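Local coordinates for sugar ABC transporter substrate-binding protein (Treponema pallidum subsp. pallidum, PDB 5U2P) that probably captures a sugar or related solute in the periplasm for an ABC transporter, although its natural ligand is not established, at residues V32-L37 / E58-T63; L37-H42 / I67-Y72; F51-L56 / A331-S336; E111-D116 / P345-T350. One frame throughout, in Å; residues are numbered along the deposited sequence.

Contact 1: residues V32-L37 / E58-T63; sequences VRLSVL and EGIAVT
V36 and V62 meet obliquely on one face of a parallel strand pair, with V36 CG2 3.6 Å from V62 CG1. In V62 that methyl lies opposite the backbone N (chi1 -177°), and this turns it onto V36. L34 shares the same face. Its CB, CG and CD1 all lie close to a single methyl, I60 CG2, and the nearest of them is L34 CB at 3.8 Å. R33, S35, A61 and T63 point to the other face. There S35 CB lies 3.9 Å from T63 OG1, while S35 OG bonds to the backbone N of D87.

The backbones are joined by five hydrogen bonds that switch from one partner to the next. V32 N bonds to G59 O, and A61 N to V32 O. L34 N then takes A61 O at 3.0 Å. T63 N meets L34 O at 2.9 Å, and V36 N bonds to T63 O. V62 CA also makes a CA-H...O contact of 3.3 Å with L34 O. G59 has positive phi and is the first residue to leave the preceding helix, two residues before strand 61-67.

This is the pairing of a beta-alpha-beta unit: strand 33-39, helix 45-58, strand 61-67. Strand 61-67 is outermost in its sheet, and strand 88-92 flanks 33-39 on the other side. V62 packs on F51 and L54 of helix 45-58, and L34 rests on helix 318-329.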
loop_
_atom_site.group_PDB
_atom_site.type_symbol
_atom_site.label_atom_id
_atom_site.label_comp_id
_atom_site.label_asym_id
_atom_site.label_seq_id
_atom_site.Cartn_x
_atom_site.Cartn_y
_atom_site.Cartn_z
ATOM N N VAL A 32 -15.146 20.114 27.178
ATOM C CA VAL A 32 -15.242 18.682 27.415
ATOM C C VAL A 32 -13.858 18.089 27.636
ATOM O O VAL A 32 -12.855 18.802 27.593
ATOM C CB VAL A 32 -15.906 17.941 26.237
ATOM C CG1 VAL A 32 -16.836 16.849 26.751
ATOM C CG2 VAL A 32 -16.667 18.905 25.345
ATOM N N ARG A 33 -13.818 16.778 27.864
ATOM C CA ARG A 33 -12.569 16.049 27.986
ATOM C C ARG A 33 -12.561 14.916 26.964
ATOM O O ARG A 33 -13.620 14.402 26.579
ATOM C CB ARG A 33 -12.393 15.495 29.400
ATOM C CG ARG A 33 -12.391 16.556 30.490
ATOM C CD ARG A 33 -12.608 15.938 31.867
ATOM N NE ARG A 33 -11.623 14.898 32.163
ATOM C CZ ARG A 33 -11.643 14.129 33.249
ATOM N NH1 ARG A 33 -12.601 14.273 34.156
ATOM N NH2 ARG A 33 -10.702 13.210 33.426
ATOM N N LEU A 34 -11.359 14.570 26.516
ATOM C CA LEU A 34 -11.137 13.418 25.646
ATOM C C LEU A 34 -9.838 12.729 26.025
ATOM O O LEU A 34 -8.809 13.381 26.206
ATOM C CB LEU A 34 -11.071 13.832 24.180
ATOM C CG LEU A 34 -12.286 13.690 23.265
ATOM C CD1 LEU A 34 -11.825 13.877 21.829
ATOM C CD2 LEU A 34 -12.999 12.350 23.418
ATOM N N SER A 35 -9.881 11.408 26.141
ATOM C CA SER A 35 -8.690 10.631 26.380
ATOM C C SER A 35 -8.294 9.927 25.085
ATOM O O SER A 35 -9.148 9.512 24.301
ATOM C CB SER A 35 -8.916 9.609 27.502
ATOM O OG SER A 35 -10.007 8.767 27.205
ATOM N N VAL A 36 -6.989 9.796 24.899
ATOM C CA VAL A 36 -6.413 9.196 23.710
ATOM C C VAL A 36 -5.331 8.185 24.075
ATOM O O VAL A 36 -4.555 8.394 25.004
ATOM C CB VAL A 36 -5.822 10.284 22.789
ATOM C CG1 VAL A 36 -5.258 9.675 21.526
ATOM C CG2 VAL A 36 -6.886 11.310 22.459
ATOM N N LEU A 37 -5.299 7.082 23.338
ATOM C CA LEU A 37 -4.220 6.099 23.429
ATOM C C LEU A 37 -3.496 6.060 22.092
ATOM O O LEU A 37 -4.128 5.924 21.047
ATOM C CB LEU A 37 -4.762 4.703 23.749
ATOM C CG LEU A 37 -3.767 3.663 24.246
ATOM C CD1 LEU A 37 -3.440 3.900 25.711
ATOM C CD2 LEU A 37 -4.318 2.258 24.019
ATOM N N GLU A 58 -11.327 24.480 20.367
ATOM C CA GLU A 58 -12.579 23.738 20.406
ATOM C C GLU A 58 -13.016 23.408 21.825
ATOM O O GLU A 58 -14.087 22.809 22.030
ATOM C CB GLU A 58 -12.458 22.458 19.566
ATOM C CG GLU A 58 -12.074 22.736 18.107
ATOM C CD GLU A 58 -13.102 23.582 17.372
ATOM O OE1 GLU A 58 -14.301 23.416 17.630
ATOM O OE2 GLU A 58 -12.725 24.406 16.520
ATOM N N GLY A 59 -12.182 23.779 22.789
ATOM C CA GLY A 59 -12.469 23.566 24.197
ATOM C C GLY A 59 -12.550 22.096 24.540
ATOM O O GLY A 59 -13.362 21.678 25.365
ATOM N N ILE A 60 -11.717 21.297 23.890
ATOM C CA ILE A 60 -11.651 19.869 24.211
ATOM C C ILE A 60 -10.277 19.604 24.825
ATOM O O ILE A 60 -9.265 19.609 24.127
ATOM C CB ILE A 60 -11.885 18.970 22.991
ATOM C CG1 ILE A 60 -13.264 19.264 22.373
ATOM C CG2 ILE A 60 -11.805 17.511 23.411
ATOM C CD1 ILE A 60 -13.566 18.503 21.108
ATOM N N ALA A 61 -10.252 19.417 26.140
ATOM C CA ALA A 61 -9.019 19.060 26.833
ATOM C C ALA A 61 -8.647 17.609 26.523
ATOM O O ALA A 61 -9.305 16.684 26.994
ATOM C CB ALA A 61 -9.174 19.260 28.322
ATOM N N VAL A 62 -7.606 17.421 25.719
ATOM C CA VAL A 62 -7.139 16.091 25.355
ATOM C C VAL A 62 -6.023 15.632 26.286
ATOM O O VAL A 62 -5.055 16.357 26.501
ATOM C CB VAL A 62 -6.616 16.054 23.907
ATOM C CG1 VAL A 62 -6.199 14.652 23.532
ATOM C CG2 VAL A 62 -7.673 16.585 22.935
ATOM N N THR A 63 -6.171 14.428 26.831
ATOM C CA THR A 63 -5.100 13.773 27.569
ATOM C C THR A 63 -4.619 12.563 26.774
ATOM O O THR A 63 -5.412 11.698 26.402
ATOM C CB THR A 63 -5.551 13.350 28.975
ATOM O OG1 THR A 63 -6.694 12.498 28.882
ATOM C CG2 THR A 63 -5.922 14.576 29.788
#

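Contact 2: residues L37-H42 / I67-Y72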
loop_
_atom_site.group_PDB
_atom_site.type_symbol
_atom_site.label_atom_id
_atom_site.label_comp_id
_atom_site.label_asym_id
_atom_site.label_seq_id
_atom_site.Cartn_x
_atom_site.Cartn_y
_atom_site.Cartn_z
ATOM N N LEU A 37 -5.299 7.082 23.338
ATOM C CA LEU A 37 -4.220 6.099 23.429
ATOM C C LEU A 37 -3.496 6.060 22.092
ATOM O O LEU A 37 -4.128 5.924 21.047
ATOM C CB LEU A 37 -4.762 4.703 23.749
ATOM C CG LEU A 37 -3.767 3.663 24.246
ATOM C CD1 LEU A 37 -3.440 3.900 25.711
ATOM C CD2 LEU A 37 -4.318 2.258 24.019
ATOM N N ILE A 38 -2.178 6.157 22.119
ATOM C CA ILE A 38 -1.392 6.182 20.885
ATOM C C ILE A 38 -0.038 5.494 21.062
ATOM O O ILE A 38 0.450 5.342 22.180
ATOM C CB ILE A 38 -1.163 7.630 20.420
ATOM C CG1 ILE A 38 -0.595 7.658 18.996
ATOM C CG2 ILE A 38 -0.259 8.371 21.410
ATOM C CD1 ILE A 38 -0.359 9.041 18.459
ATOM N N ARG A 39 0.556 5.059 19.954
ATOM C CA ARG A 39 1.899 4.491 19.972
ATOM C C ARG A 39 2.915 5.587 20.238
ATOM O O ARG A 39 2.824 6.682 19.686
ATOM C CB ARG A 39 2.227 3.792 18.646
ATOM C CG ARG A 39 1.535 2.446 18.430
ATOM C CD ARG A 39 1.934 1.837 17.091
ATOM N NE ARG A 39 0.993 0.816 16.623
ATOM C CZ ARG A 39 1.204 -0.500 16.651
ATOM N NH1 ARG A 39 2.335 -1.008 17.130
ATOM N NH2 ARG A 39 0.269 -1.320 16.188
ATOM N N GLU A 40 3.879 5.277 21.092
ATOM C CA GLU A 40 4.939 6.207 21.453
ATOM C C GLU A 40 5.556 6.874 20.222
ATOM O O GLU A 40 5.564 8.099 20.112
ATOM C CB GLU A 40 6.010 5.461 22.255
ATOM C CG GLU A 40 7.173 6.308 22.734
ATOM C CD GLU A 40 8.191 5.493 23.511
ATOM O OE1 GLU A 40 8.270 4.266 23.283
ATOM O OE2 GLU A 40 8.907 6.076 24.350
ATOM N N LYS A 41 6.030 6.067 19.275
ATOM C CA LYS A 41 6.748 6.600 18.113
ATOM C C LYS A 41 5.821 7.262 17.104
ATOM O O LYS A 41 6.282 7.870 16.149
ATOM C CB LYS A 41 7.544 5.497 17.411
ATOM C CG LYS A 41 8.685 4.914 18.237
ATOM C CD LYS A 41 9.510 3.925 17.420
ATOM C CE LYS A 41 10.742 3.454 18.176
ATOM N NZ LYS A 41 10.377 2.602 19.340
ATOM N N HIS A 42 4.516 7.145 17.314
ATOM C CA HIS A 42 3.554 7.757 16.406
ATOM C C HIS A 42 2.979 9.047 16.988
ATOM O O HIS A 42 2.203 9.736 16.324
ATOM C CB HIS A 42 2.429 6.769 16.080
ATOM C CG HIS A 42 2.865 5.634 15.205
ATOM N ND1 HIS A 42 2.059 4.550 14.930
ATOM C CD2 HIS A 42 4.028 5.413 14.547
ATOM C CE1 HIS A 42 2.704 3.713 14.136
ATOM N NE2 HIS A 42 3.901 4.213 13.888
ATOM N N ILE A 67 2.015 4.398 24.468
ATOM C CA ILE A 67 2.484 3.058 24.759
ATOM C C ILE A 67 3.668 2.730 23.856
ATOM O O ILE A 67 3.648 3.040 22.660
ATOM C CB ILE A 67 1.378 2.018 24.552
ATOM C CG1 ILE A 67 0.108 2.398 25.331
ATOM C CG2 ILE A 67 1.870 0.641 24.944
ATOM C CD1 ILE A 67 0.259 2.402 26.856
ATOM N N GLN A 68 4.691 2.121 24.449
ATOM C CA GLN A 68 5.851 1.624 23.714
ATOM C C GLN A 68 5.365 0.741 22.572
ATOM O O GLN A 68 4.542 -0.150 22.780
ATOM C CB GLN A 68 6.779 0.851 24.648
ATOM C CG GLN A 68 8.148 0.539 24.085
ATOM C CD GLN A 68 9.057 -0.101 25.119
ATOM O OE1 GLN A 68 9.320 0.480 26.174
ATOM N NE2 GLN A 68 9.531 -1.309 24.829
ATOM N N ASP A 69 5.876 0.995 21.373
ATOM C CA ASP A 69 5.283 0.470 20.145
ATOM C C ASP A 69 5.132 -1.040 20.126
ATOM O O ASP A 69 4.071 -1.556 19.760
ATOM C CB ASP A 69 6.109 0.910 18.942
ATOM C CG ASP A 69 5.964 2.387 18.655
ATOM O OD1 ASP A 69 5.631 2.742 17.503
ATOM O OD2 ASP A 69 6.177 3.191 19.585
ATOM N N ASP A 70 6.177 -1.754 20.529
ATOM C CA ASP A 70 6.138 -3.210 20.503
ATOM C C ASP A 70 5.077 -3.765 21.466
ATOM O O ASP A 70 4.693 -4.930 21.367
ATOM C CB ASP A 70 7.522 -3.785 20.829
ATOM C CG ASP A 70 7.957 -3.497 22.248
ATOM O OD1 ASP A 70 8.377 -2.354 22.517
ATOM O OD2 ASP A 70 7.892 -4.417 23.092
ATOM N N GLN A 71 4.582 -2.916 22.364
ATOM C CA GLN A 71 3.625 -3.325 23.386
ATOM C C GLN A 71 2.207 -2.873 23.056
ATOM O O GLN A 71 1.246 -3.333 23.680
ATOM C CB GLN A 71 4.028 -2.751 24.748
ATOM C CG GLN A 71 5.441 -3.090 25.189
ATOM C CD GLN A 71 5.496 -4.313 26.073
ATOM O OE1 GLN A 71 4.841 -5.319 25.808
ATOM N NE2 GLN A 71 6.279 -4.230 27.143
ATOM N N TYR A 72 2.076 -1.970 22.088
ATOM C CA TYR A 72 0.809 -1.275 21.885
ATOM C C TYR A 72 -0.359 -2.222 21.568
ATOM O O TYR A 72 -1.422 -2.084 22.163
ATOM C CB TYR A 72 0.928 -0.217 20.779
ATOM C CG TYR A 72 -0.366 0.542 20.607
ATOM C CD1 TYR A 72 -1.273 0.191 19.619
ATOM C CD2 TYR A 72 -0.688 1.587 21.455
ATOM C CE1 TYR A 72 -2.467 0.870 19.476
ATOM C CE2 TYR A 72 -1.878 2.282 21.318
ATOM C CZ TYR A 72 -2.770 1.916 20.340
ATOM O OH TYR A 72 -3.958 2.610 20.228
#
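E40 N bonds to I67 O at 2.7 Å, approaching from above the carbonyl plane, and R39 CA adds a CA-H...O contact to the same oxygen. This contact lies at the C-terminal ends of the parallel strands 33-39 and 61-67, where the beta-alpha-beta unit gives way to short 3-10 turns. The last bridge of the pair is R39 with I67, and I67 N bonds to I38 O.

D69 OD2 accepts a hydrogen bond of 2.9 Å from the backbone N of K41 on its syn lone pair. K41 CG packs on the same oxygen. The like charges of E40 and D69 lie near each other, with E40 OE1 4.4 Å from D69 OD2. K41 NZ, 4.2 Å from D69 OD2 and beyond salt-bridge range, may partly offset the charge of D69. E40 and Q68 lie side by side and point the same way. Q68 NE2 in turn bonds to D70 OD1.

Y72 crosses R39 at about a right angle. Its CG stands opposite the backbone N (chi1 -178°), and its ring comes under the arginine chain. R39 CG sits over the ring face, 3.9 Å from the centroid, in a CH-pi contact. The guanidinium plane is inclined 38° to the ring, with Y72 CD1 over one guanidinium face. R39 NE is buried without a polar partner, while NH2 has a weak bond to S92. The hydroxyl of Y72 bonds to E90 O. Toward the hydroxyl end of the ring, L37 CD2 touches Y72 CE2 at 3.6 Å.

Contact 3: residues F51-L56 / A331-S336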
loop_
_atom_site.group_PDB
_atom_site.type_symbol
_atom_site.label_atom_id
_atom_site.label_comp_id
_atom_site.label_asym_id
_atom_site.label_seq_id
_atom_site.Cartn_x
_atom_site.Cartn_y
_atom_site.Cartn_z
ATOM N N PHE A 51 -3.656 18.230 18.691
ATOM C CA PHE A 51 -4.417 18.149 19.933
ATOM C C PHE A 51 -4.329 19.470 20.704
ATOM O O PHE A 51 -5.253 19.833 21.433
ATOM C CB PHE A 51 -3.927 16.985 20.796
ATOM C CG PHE A 51 -4.137 15.622 20.175
ATOM C CD1 PHE A 51 -5.164 15.396 19.271
ATOM C CD2 PHE A 51 -3.300 14.568 20.498
ATOM C CE1 PHE A 51 -5.349 14.147 18.699
ATOM C CE2 PHE A 51 -3.482 13.324 19.929
ATOM C CZ PHE A 51 -4.510 13.114 19.029
ATOM N N THR A 52 -3.229 20.206 20.538
ATOM C CA THR A 52 -3.097 21.497 21.199
ATOM C C THR A 52 -4.098 22.488 20.622
ATOM O O THR A 52 -4.724 23.242 21.370
ATOM C CB THR A 52 -1.666 22.078 21.068
ATOM O OG1 THR A 52 -0.729 21.184 21.676
ATOM C CG2 THR A 52 -1.562 23.435 21.762
ATOM N N LYS A 53 -4.235 22.493 19.295
ATOM C CA LYS A 53 -5.230 23.323 18.612
ATOM C C LYS A 53 -6.631 22.962 19.037
ATOM O O LYS A 53 -7.499 23.819 19.180
ATOM C CB LYS A 53 -5.131 23.169 17.093
ATOM C CG LYS A 53 -4.066 24.008 16.424
ATOM C CD LYS A 53 -4.070 23.799 14.913
ATOM C CE LYS A 53 -5.319 24.374 14.260
ATOM N NZ LYS A 53 -5.296 24.216 12.780
ATOM N N LEU A 54 -6.877 21.671 19.187
ATOM C CA LEU A 54 -8.185 21.230 19.560
ATOM C C LEU A 54 -8.591 21.802 20.910
ATOM O O LEU A 54 -9.728 22.242 21.095
ATOM C CB LEU A 54 -8.209 19.694 19.593
ATOM C CG LEU A 54 -9.499 18.963 19.300
ATOM C CD1 LEU A 54 -10.046 19.319 17.923
ATOM C CD2 LEU A 54 -9.209 17.477 19.419
ATOM N N GLU A 55 -7.666 21.780 21.860
ATOM C CA GLU A 55 -7.946 22.281 23.200
ATOM C C GLU A 55 -8.099 23.790 23.177
ATOM O O GLU A 55 -8.967 24.341 23.842
ATOM C CB GLU A 55 -6.845 21.882 24.177
ATOM C CG GLU A 55 -7.109 22.370 25.595
ATOM C CD GLU A 55 -6.181 21.750 26.620
ATOM O OE1 GLU A 55 -5.460 20.793 26.274
ATOM O OE2 GLU A 55 -6.177 22.220 27.778
ATOM N N LEU A 56 -7.269 24.445 22.378
ATOM C CA LEU A 56 -7.232 25.896 22.338
ATOM C C LEU A 56 -8.471 26.462 21.645
ATOM O O LEU A 56 -9.069 27.419 22.126
ATOM C CB LEU A 56 -5.960 26.361 21.631
ATOM C CG LEU A 56 -5.566 27.832 21.770
ATOM C CD1 LEU A 56 -5.334 28.200 23.227
ATOM C CD2 LEU A 56 -4.322 28.127 20.939
ATOM N N ALA A 331 -10.030 20.675 6.502
ATOM C CA ALA A 331 -8.877 21.025 5.670
ATOM C C ALA A 331 -7.839 21.821 6.467
ATOM O O ALA A 331 -6.631 21.642 6.284
ATOM C CB ALA A 331 -9.332 21.810 4.454
ATOM N N ALA A 332 -8.322 22.683 7.362
ATOM C CA ALA A 332 -7.447 23.506 8.195
ATOM C C ALA A 332 -6.524 22.657 9.057
ATOM O O ALA A 332 -5.330 22.944 9.188
ATOM C CB ALA A 332 -8.276 24.437 9.079
ATOM N N TYR A 333 -7.082 21.609 9.650
ATOM C CA TYR A 333 -6.290 20.736 10.502
ATOM C C TYR A 333 -5.397 19.807 9.697
ATOM O O TYR A 333 -4.248 19.579 10.071
ATOM C CB TYR A 333 -7.203 19.946 11.427
ATOM C CG TYR A 333 -7.609 20.697 12.683
ATOM C CD1 TYR A 333 -8.377 21.853 12.621
ATOM C CD2 TYR A 333 -7.213 20.256 13.935
ATOM C CE1 TYR A 333 -8.729 22.528 13.758
ATOM C CE2 TYR A 333 -7.564 20.930 15.077
ATOM C CZ TYR A 333 -8.327 22.063 14.983
ATOM O OH TYR A 333 -8.696 22.732 16.123
ATOM N N GLN A 334 -5.915 19.270 8.592
ATOM C CA GLN A 334 -5.090 18.451 7.715
ATOM C C GLN A 334 -3.897 19.253 7.180
ATOM O O GLN A 334 -2.784 18.729 7.093
ATOM C CB GLN A 334 -5.910 17.894 6.545
ATOM C CG GLN A 334 -6.926 16.830 6.952
ATOM C CD GLN A 334 -6.253 15.645 7.604
ATOM O OE1 GLN A 334 -5.382 15.009 7.009
ATOM N NE2 GLN A 334 -6.624 15.364 8.853
ATOM N N ASN A 335 -4.132 20.513 6.831
ATOM C CA ASN A 335 -3.055 21.342 6.287
ATOM C C ASN A 335 -1.962 21.589 7.328
ATOM O O ASN A 335 -0.778 21.456 7.037
ATOM C CB ASN A 335 -3.613 22.659 5.760
ATOM C CG ASN A 335 -4.258 22.507 4.395
ATOM O OD1 ASN A 335 -3.820 21.695 3.577
ATOM N ND2 ASN A 335 -5.302 23.286 4.141
ATOM N N SER A 336 -2.371 21.897 8.549
ATOM C CA SER A 336 -1.444 22.049 9.658
ATOM C C SER A 336 -0.696 20.753 9.941
ATOM O O SER A 336 0.529 20.734 10.068
ATOM C CB SER A 336 -2.205 22.517 10.898
ATOM O OG SER A 336 -1.354 22.605 12.021
#
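The helical segments 51-56 and 331-336 run in roughly opposite directions, at 144°, with their axes 11.5 Å apart at closest approach. At that spacing long side chains make the contact.

K53 and Y333 slide past each other in opposite directions. The lysine bends at chi3 (69°), which lays its far end over one face of the tyrosine ring. NZ is 4.0 Å from the ring centroid and 17° off the ring normal, a cation-pi contact. CE sits at the same distance from the centroid and adds a CH-pi contact. At the near end of the lysine, K53 CB lies 3.7 Å from Y333 OH. L54 crosses the tyrosine at about a right angle, and its CD1 is 4.1 Å from Y333 CE2. S336 packs beside the lysine tail, with its CB 4.0 Å from K53 NZ.

Helix 318-329 also packs against both L54 and Y333, through V327. The contact joins helix 45-58, the crossover helix of the beta-alpha-beta unit, to helix 331-337 through a buried aromatic ring and a partly exposed lysine. The ammonium group also has A332 O nearby, at 3.8 Å from NZ. The ring's pi electrons and this carbonyl probably both help to stabilise the positive charge.

Contact 4: residues E111-D116 / P345-T350; sequences EAWIPD and PAFRNT
W113 has CG between its backbone N and carbonyl carbon (chi1 46°), while F347 has CG opposite its carbonyl carbon (chi1 -69°). These torsions bring the two rings together obliquely. W113 CE3 is 3.8 Å from F347 CZ. The rim of the phenylalanine ring also meets backbone and aliphatic atoms near its plane. W113 O lies 3.7 Å from F347 CE1, and D116 CB lies 3.6 Å from F347 CD1. On the tryptophan, E111 CB covers part of one ring face, within the type I beta turn from E111 to I114.

Two hydrogen bonds link the loops through R348. Its backbone N points almost straight at D116 O, at 2.8 Å and with an N-H...O angle of 175°. The side chain bends at chi3 and reaches back to the preceding carbonyl. There R348 NH2 bonds to P115 O at 3.1 Å, with the oxygen at the edge of the guanidinium and near its plane. R348 NH1 bonds to E368 O, so the group is held from two directions. D116 O also receives a CA-H...O contact from F347 CA, 3.4 Å away.

The contact joins the loop before strand 131-132 to the loop between helices 331-337 and 360-367. W113 and F347 both pack on A329 of helix 318-329 and on L131 of strand 131-132. F347 also touches Q334 of helix 331-337.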
loop_
_atom_site.group_PDB
_atom_site.type_symbol
_atom_site.label_atom_id
_atom_site.label_comp_id
_atom_site.label_asym_id
_atom_site.label_seq_id
_atom_site.Cartn_x
_atom_site.Cartn_y
_atom_site.Cartn_z
ATOM N N GLU A 111 -20.050 9.453 8.614
ATOM C CA GLU A 111 -19.617 10.780 9.037
ATOM C C GLU A 111 -19.471 11.681 7.813
ATOM O O GLU A 111 -19.185 11.215 6.695
ATOM C CB GLU A 111 -18.297 10.711 9.824
ATOM C CG GLU A 111 -18.401 9.944 11.142
ATOM C CD GLU A 111 -19.478 10.482 12.066
ATOM O OE1 GLU A 111 -19.325 11.613 12.555
ATOM O OE2 GLU A 111 -20.482 9.774 12.312
ATOM N N ALA A 112 -19.681 12.976 8.026
ATOM C CA ALA A 112 -19.715 13.940 6.929
ATOM C C ALA A 112 -18.401 14.079 6.188
ATOM O O ALA A 112 -18.391 14.540 5.052
ATOM C CB ALA A 112 -20.146 15.303 7.455
ATOM N N TRP A 113 -17.293 13.688 6.813
ATOM C CA TRP A 113 -15.980 13.835 6.181
ATOM C C TRP A 113 -15.547 12.628 5.339
ATOM O O TRP A 113 -14.536 12.693 4.645
ATOM C CB TRP A 113 -14.915 14.135 7.242
ATOM C CG TRP A 113 -14.966 13.273 8.486
ATOM C CD1 TRP A 113 -15.582 13.582 9.653
ATOM C CD2 TRP A 113 -14.335 12.000 8.691
ATOM N NE1 TRP A 113 -15.391 12.579 10.574
ATOM C CE2 TRP A 113 -14.630 11.597 10.006
ATOM C CE3 TRP A 113 -13.559 11.157 7.886
ATOM C CZ2 TRP A 113 -14.199 10.378 10.531
ATOM C CZ3 TRP A 113 -13.123 9.949 8.415
ATOM C CH2 TRP A 113 -13.445 9.575 9.726
ATOM N N ILE A 114 -16.308 11.532 5.382
ATOM C CA ILE A 114 -15.940 10.341 4.608
ATOM C C ILE A 114 -15.761 10.626 3.105
ATOM O O ILE A 114 -14.828 10.113 2.485
ATOM C CB ILE A 114 -16.969 9.224 4.820
ATOM C CG1 ILE A 114 -16.882 8.701 6.255
ATOM C CG2 ILE A 114 -16.771 8.077 3.839
ATOM C CD1 ILE A 114 -15.578 7.983 6.596
ATOM N N PRO A 115 -16.632 11.459 2.505
ATOM C CA PRO A 115 -16.420 11.765 1.079
ATOM C C PRO A 115 -15.125 12.511 0.750
ATOM O O PRO A 115 -14.726 12.558 -0.416
ATOM C CB PRO A 115 -17.633 12.639 0.731
ATOM C CG PRO A 115 -18.667 12.252 1.712
ATOM C CD PRO A 115 -17.943 11.934 2.976
ATOM N N ASP A 116 -14.486 13.095 1.754
ATOM C CA ASP A 116 -13.254 13.852 1.551
ATOM C C ASP A 116 -12.018 12.940 1.573
ATOM O O ASP A 116 -10.922 13.351 1.195
ATOM C CB ASP A 116 -13.112 14.931 2.618
ATOM C CG ASP A 116 -14.149 16.032 2.490
ATOM O OD1 ASP A 116 -14.574 16.333 1.352
ATOM O OD2 ASP A 116 -14.519 16.604 3.540
ATOM N N PRO A 345 -1.231 12.291 1.594
ATOM C CA PRO A 345 -2.348 12.819 2.382
ATOM C C PRO A 345 -3.488 11.813 2.516
ATOM O O PRO A 345 -3.621 10.885 1.706
ATOM C CB PRO A 345 -2.793 14.053 1.581
ATOM C CG PRO A 345 -2.411 13.740 0.177
ATOM C CD PRO A 345 -1.112 12.979 0.292
ATOM N N ALA A 346 -4.318 12.010 3.528
ATOM C CA ALA A 346 -5.490 11.153 3.741
ATOM C C ALA A 346 -6.727 11.758 3.088
ATOM O O ALA A 346 -7.640 11.042 2.656
ATOM C CB ALA A 346 -5.733 10.956 5.221
ATOM N N PHE A 347 -6.740 13.086 3.029
ATOM C CA PHE A 347 -7.874 13.845 2.527
ATOM C C PHE A 347 -7.564 14.662 1.267
ATOM O O PHE A 347 -6.426 15.069 1.009
ATOM C CB PHE A 347 -8.402 14.787 3.623
ATOM C CG PHE A 347 -9.063 14.074 4.778
ATOM C CD1 PHE A 347 -10.433 13.863 4.789
ATOM C CD2 PHE A 347 -8.309 13.614 5.847
ATOM C CE1 PHE A 347 -11.037 13.206 5.843
ATOM C CE2 PHE A 347 -8.904 12.958 6.902
ATOM C CZ PHE A 347 -10.276 12.751 6.902
ATOM N N ARG A 348 -8.619 14.865 0.489
ATOM C CA ARG A 348 -8.647 15.799 -0.636
ATOM C C ARG A 348 -8.195 17.212 -0.246
ATOM O O ARG A 348 -8.552 17.711 0.820
ATOM C CB ARG A 348 -10.077 15.873 -1.174
ATOM C CG ARG A 348 -10.232 15.872 -2.667
ATOM C CD ARG A 348 -11.707 15.672 -3.031
ATOM N NE ARG A 348 -12.231 14.406 -2.516
ATOM C CZ ARG A 348 -11.918 13.218 -3.019
ATOM N NH1 ARG A 348 -11.083 13.144 -4.045
ATOM N NH2 ARG A 348 -12.436 12.108 -2.504
ATOM N N ASN A 349 -7.431 17.860 -1.131
ATOM C CA ASN A 349 -7.101 19.283 -0.992
ATOM C C ASN A 349 -6.273 19.606 0.249
ATOM O O ASN A 349 -6.503 20.614 0.912
ATOM C CB ASN A 349 -8.383 20.120 -0.974
ATOM C CG ASN A 349 -9.261 19.867 -2.188
ATOM O OD1 ASN A 349 -8.761 19.707 -3.305
ATOM N ND2 ASN A 349 -10.576 19.823 -1.974
ATOM N N THR A 350 -5.310 18.743 0.551
ATOM C CA THR A 350 -4.330 19.001 1.596
ATOM C C THR A 350 -3.128 19.712 0.978
ATOM O O THR A 350 -2.195 19.071 0.486
ATOM C CB THR A 350 -3.886 17.702 2.269
ATOM O OG1 THR A 350 -5.038 17.052 2.834
ATOM C CG2 THR A 350 -2.894 17.969 3.370
#

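Overall arrangement
Contacts 1 and 2 lie 19 Å apart, centre to centre, along the same strand 33-39 and share L37. Contact 1 pairs the start of this strand with strand 61-67, and contact 2 lies where the pair ends. Contact 3 uses helix 45-58, which connects these strands, and is 13 Å from contact 1. It brings in helix 331-337 from far along the chain. Contact 4 is 15 Å from contact 3, and Q334 packs on F347 between them. Along the chain, contacts 1, 2 and 3 interleave; contact 4 opens after contacts 1 and 2 close and interleaves with contact 3. Late segments thus return to the early part of the chain: 331-336 to the beta-alpha-beta unit and 345-350 to loop 111-116, consistent with the discontinuous lobes of periplasmic solute-binding proteins.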